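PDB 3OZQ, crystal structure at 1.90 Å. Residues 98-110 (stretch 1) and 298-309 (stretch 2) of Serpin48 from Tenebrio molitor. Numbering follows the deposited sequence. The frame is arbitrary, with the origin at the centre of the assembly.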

# COMPACT_ATOMS: atom_id res chain seq x y z
N TYR A 98 -17.54 -0.38 -8.43
CA TYR A 98 -18.62 0.21 -9.22
C TYR A 98 -18.96 -0.70 -10.39
O TYR A 98 -18.05 -1.15 -11.09
CB TYR A 98 -18.23 1.58 -9.75
CG TYR A 98 -18.24 2.67 -8.72
CD1 TYR A 98 -19.40 3.39 -8.45
CD2 TYR A 98 -17.09 2.98 -8.00
CE1 TYR A 98 -19.41 4.39 -7.50
CE2 TYR A 98 -17.09 3.98 -7.06
CZ TYR A 98 -18.24 4.68 -6.81
OH TYR A 98 -18.23 5.68 -5.87
N VAL A 99 -20.26 -0.93 -10.61
CA VAL A 99 -20.74 -1.88 -11.62
C VAL A 99 -21.72 -1.27 -12.64
O VAL A 99 -22.58 -0.45 -12.30
CB VAL A 99 -21.37 -3.12 -10.93
CG1 VAL A 99 -21.82 -4.12 -11.96
CG2 VAL A 99 -20.35 -3.76 -9.96
N LYS A 100 -21.57 -1.67 -13.90
CA LYS A 100 -22.36 -1.17 -15.03
C LYS A 100 -23.86 -1.18 -14.68
O LYS A 100 -24.34 -2.20 -14.18
CB LYS A 100 -22.08 -2.09 -16.22
CG LYS A 100 -22.66 -1.69 -17.57
CD LYS A 100 -22.19 -2.70 -18.62
CE LYS A 100 -23.01 -2.62 -19.92
NZ LYS A 100 -22.70 -1.41 -20.74
N THR A 101 -24.58 -0.08 -14.91
CA THR A 101 -25.97 0.03 -14.43
C THR A 101 -26.85 -1.11 -14.91
O THR A 101 -27.77 -1.53 -14.21
CB THR A 101 -26.69 1.41 -14.72
OG1 THR A 101 -26.22 2.00 -15.94
CG2 THR A 101 -26.47 2.39 -13.58
N ASN A 102 -26.56 -1.63 -16.10
CA ASN A 102 -27.42 -2.64 -16.69
C ASN A 102 -27.59 -3.83 -15.78
O ASN A 102 -28.62 -4.50 -15.82
CB ASN A 102 -26.86 -3.09 -18.04
CG ASN A 102 -26.52 -1.92 -18.94
OD1 ASN A 102 -25.55 -1.19 -18.69
ND2 ASN A 102 -27.33 -1.72 -19.98
N PHE A 103 -26.59 -4.08 -14.93
CA PHE A 103 -26.62 -5.28 -14.11
C PHE A 103 -26.63 -4.93 -12.63
O PHE A 103 -25.57 -4.73 -12.01
CB PHE A 103 -25.47 -6.23 -14.47
CG PHE A 103 -25.29 -6.45 -15.96
CD1 PHE A 103 -24.32 -5.77 -16.66
CD2 PHE A 103 -26.09 -7.35 -16.64
CE1 PHE A 103 -24.14 -5.98 -18.02
CE2 PHE A 103 -25.93 -7.55 -18.00
CZ PHE A 103 -24.96 -6.86 -18.69
N SER A 104 -27.83 -4.85 -12.07
CA SER A 104 -28.05 -4.55 -10.66
C SER A 104 -27.18 -5.40 -9.74
O SER A 104 -27.19 -6.63 -9.82
CB SER A 104 -29.52 -4.74 -10.30
OG SER A 104 -30.33 -3.79 -10.97
N VAL A 105 -26.43 -4.74 -8.87
CA VAL A 105 -25.59 -5.45 -7.92
C VAL A 105 -26.44 -6.25 -6.95
O VAL A 105 -27.38 -5.71 -6.35
CB VAL A 105 -24.70 -4.47 -7.14
CG1 VAL A 105 -23.74 -5.23 -6.22
CG2 VAL A 105 -23.94 -3.58 -8.09
N ARG A 106 -26.12 -7.53 -6.80
CA ARG A 106 -26.80 -8.38 -5.83
C ARG A 106 -26.61 -7.88 -4.41
O ARG A 106 -25.48 -7.75 -3.94
CB ARG A 106 -26.31 -9.83 -5.95
CG ARG A 106 -26.42 -10.38 -7.36
CD ARG A 106 -25.93 -11.81 -7.45
NE ARG A 106 -25.67 -12.19 -8.84
CZ ARG A 106 -26.60 -12.59 -9.70
NH1 ARG A 106 -27.87 -12.66 -9.32
NH2 ARG A 106 -26.27 -12.92 -10.95
N GLU A 107 -27.72 -7.59 -3.73
CA GLU A 107 -27.69 -7.06 -2.37
C GLU A 107 -26.74 -7.84 -1.45
O GLU A 107 -26.13 -7.26 -0.55
CB GLU A 107 -29.10 -7.06 -1.76
CG GLU A 107 -30.01 -5.97 -2.31
CD GLU A 107 -30.65 -5.15 -1.20
OE1 GLU A 107 -31.10 -4.02 -1.49
OE2 GLU A 107 -30.69 -5.64 -0.05
N GLU A 108 -26.64 -9.14 -1.69
CA GLU A 108 -25.77 -10.02 -0.91
C GLU A 108 -24.29 -9.65 -1.05
O GLU A 108 -23.49 -9.90 -0.15
CB GLU A 108 -25.96 -11.47 -1.38
CG GLU A 108 -25.12 -12.49 -0.64
CD GLU A 108 -25.14 -13.87 -1.27
OE1 GLU A 108 -25.86 -14.06 -2.28
OE2 GLU A 108 -24.44 -14.77 -0.76
N PHE A 109 -23.93 -9.09 -2.20
CA PHE A 109 -22.55 -8.71 -2.47
C PHE A 109 -22.27 -7.37 -1.83
O PHE A 109 -21.18 -7.15 -1.28
CB PHE A 109 -22.27 -8.65 -3.98
CG PHE A 109 -20.80 -8.50 -4.33
CD1 PHE A 109 -19.91 -9.55 -4.16
CD2 PHE A 109 -20.32 -7.31 -4.85
CE1 PHE A 109 -18.56 -9.41 -4.49
CE2 PHE A 109 -18.98 -7.17 -5.18
CZ PHE A 109 -18.10 -8.23 -5.01
N GLN A 110 -23.24 -6.46 -1.90
CA GLN A 110 -23.07 -5.15 -1.28
C GLN A 110 -22.93 -5.29 0.22
O GLN A 110 -22.37 -4.43 0.89
CB GLN A 110 -24.28 -4.26 -1.57
CG GLN A 110 -24.54 -4.00 -3.03
CD GLN A 110 -25.71 -3.07 -3.21
OE1 GLN A 110 -25.54 -1.92 -3.63
NE2 GLN A 110 -26.90 -3.54 -2.87
N LEU A 298 -18.07 -13.18 -13.17
CA LEU A 298 -18.41 -12.35 -12.03
C LEU A 298 -19.89 -12.43 -11.66
O LEU A 298 -20.44 -11.46 -11.13
CB LEU A 298 -18.07 -10.89 -12.31
CG LEU A 298 -16.74 -10.47 -12.92
CD1 LEU A 298 -16.39 -9.11 -12.38
CD2 LEU A 298 -15.63 -11.45 -12.66
N SER A 299 -20.52 -13.57 -11.94
CA SER A 299 -21.96 -13.75 -11.72
C SER A 299 -22.39 -13.61 -10.25
O SER A 299 -23.58 -13.48 -9.96
CB SER A 299 -22.45 -15.09 -12.29
OG SER A 299 -21.67 -16.19 -11.81
N GLY A 300 -21.42 -13.68 -9.34
CA GLY A 300 -21.68 -13.44 -7.94
C GLY A 300 -21.88 -11.96 -7.65
O GLY A 300 -22.41 -11.59 -6.61
N ILE A 301 -21.46 -11.11 -8.57
CA ILE A 301 -21.64 -9.68 -8.38
C ILE A 301 -22.97 -9.25 -9.00
O ILE A 301 -23.81 -8.62 -8.34
CB ILE A 301 -20.46 -8.88 -8.95
CG1 ILE A 301 -19.18 -9.23 -8.19
CG2 ILE A 301 -20.73 -7.39 -8.90
CD1 ILE A 301 -17.90 -8.82 -8.88
N ALA A 302 -23.16 -9.59 -10.27
CA ALA A 302 -24.40 -9.28 -10.98
C ALA A 302 -24.39 -9.92 -12.35
O ALA A 302 -23.32 -10.23 -12.88
CB ALA A 302 -24.59 -7.77 -11.09
N GLY A 303 -25.57 -10.13 -12.91
CA GLY A 303 -25.70 -10.71 -14.22
C GLY A 303 -25.31 -12.17 -14.28
O GLY A 303 -25.16 -12.84 -13.26
N GLU A 304 -25.13 -12.66 -15.50
CA GLU A 304 -24.73 -14.04 -15.73
C GLU A 304 -23.30 -14.06 -16.21
O GLU A 304 -22.73 -13.02 -16.53
CB GLU A 304 -25.64 -14.69 -16.79
CG GLU A 304 -27.00 -15.15 -16.26
CD GLU A 304 -27.89 -13.99 -15.85
OE1 GLU A 304 -27.95 -12.98 -16.59
OE2 GLU A 304 -28.51 -14.09 -14.78
N LYS A 305 -22.71 -15.24 -16.27
CA LYS A 305 -21.33 -15.37 -16.69
C LYS A 305 -21.03 -14.65 -18.01
O LYS A 305 -21.72 -14.86 -19.01
CB LYS A 305 -20.95 -16.85 -16.81
CG LYS A 305 -19.54 -17.09 -17.30
CD LYS A 305 -19.24 -18.57 -17.44
CE LYS A 305 -17.78 -18.82 -17.75
NZ LYS A 305 -17.41 -18.36 -19.11
N GLY A 306 -19.99 -13.84 -18.03
CA GLY A 306 -19.56 -13.19 -19.25
C GLY A 306 -20.16 -11.81 -19.46
O GLY A 306 -19.68 -11.05 -20.29
N ASP A 307 -21.20 -11.49 -18.69
CA ASP A 307 -21.77 -10.15 -18.65
C ASP A 307 -20.77 -9.10 -18.14
O ASP A 307 -20.64 -8.01 -18.69
CB ASP A 307 -23.00 -10.13 -17.73
CG ASP A 307 -24.26 -10.69 -18.41
OD1 ASP A 307 -25.32 -10.72 -17.75
OD2 ASP A 307 -24.19 -11.09 -19.60
N LEU A 308 -20.07 -9.43 -17.06
CA LEU A 308 -19.15 -8.47 -16.46
C LEU A 308 -17.73 -9.00 -16.51
O LEU A 308 -17.51 -10.21 -16.51
CB LEU A 308 -19.57 -8.18 -15.03
CG LEU A 308 -20.93 -7.51 -14.86
CD1 LEU A 308 -21.26 -7.32 -13.38
CD2 LEU A 308 -20.99 -6.17 -15.59
N VAL A 309 -16.78 -8.09 -16.63
CA VAL A 309 -15.37 -8.41 -16.47
C VAL A 309 -14.81 -7.30 -15.60
O VAL A 309 -15.45 -6.25 -15.46
CB VAL A 309 -14.61 -8.44 -17.80
CG1 VAL A 309 -15.35 -9.33 -18.83
CG2 VAL A 309 -14.43 -7.03 -18.34

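Two segments of Serpin48, at least 191 residues apart in sequence wherever they touch, bury 603 Å² between them. Polar contacts centre on Arg-106, at the N-cap position before the helix of stretch 1. Its backbone N donates a nearly straight hydrogen bond to Ile-301 O (3.0 Å, 175°). Its side chain, with chi2 and chi3 both t, extends along stretch 2 and brings the guanidinium edge to backbone carbonyls: Arg-106 NE donates to Ser-299 O at 2.7 Å, and Arg-106 NH2 adds a weak bond to the same Ser-299 O at 2.9 Å. Arg-106 NH2 also lies 2.6 Å from Gly-303 O. A long side chain with donors at NE and NH2 can reach the Ser-299 carbonyl from the start of the helix; the carboxylate of Glu-304 stays beyond salt-bridge range (Arg-106 NH2 to Glu-304 OE2, 4.6 Å).

Two aromatic rings receive aliphatic carbons over a face. Ile-301 CG1 sits 3.6 Å from the Phe-109 ring centroid, 17° off the normal, and Asp-307 CB sits 4.1 Å from that of Phe-103, 19° off. Asp-307 OD1 meanwhile accepts a hydrogen bond from Glu-304 N (3.0 Å), bracing the type II turn from Glu-304 to Asp-307.

Apolar side chains pack around these contacts. Val-99, buried near the end of a strand, divides its methyls: Val-99 CG2 meets Ile-301 CG2 at 3.8 Å, while Val-99 CG1 meets Leu-308 CD1 at 3.5 Å. Leu-308 CD2 also lies 3.5 Å from Phe-103 CD1. Ile-301, Leu-308 and Phe-109 are buried, and their hydrocarbon side chains suit this. Little room is left at Ala-302, whose small CB lies 3.8 Å from Phe-103 CB and only 3.1 Å from Ser-104 O, or at Gly-303, where positive phi favours glycine and a CB would lie tight against Phe-103 CD2 and clash with Asp-307 OD1.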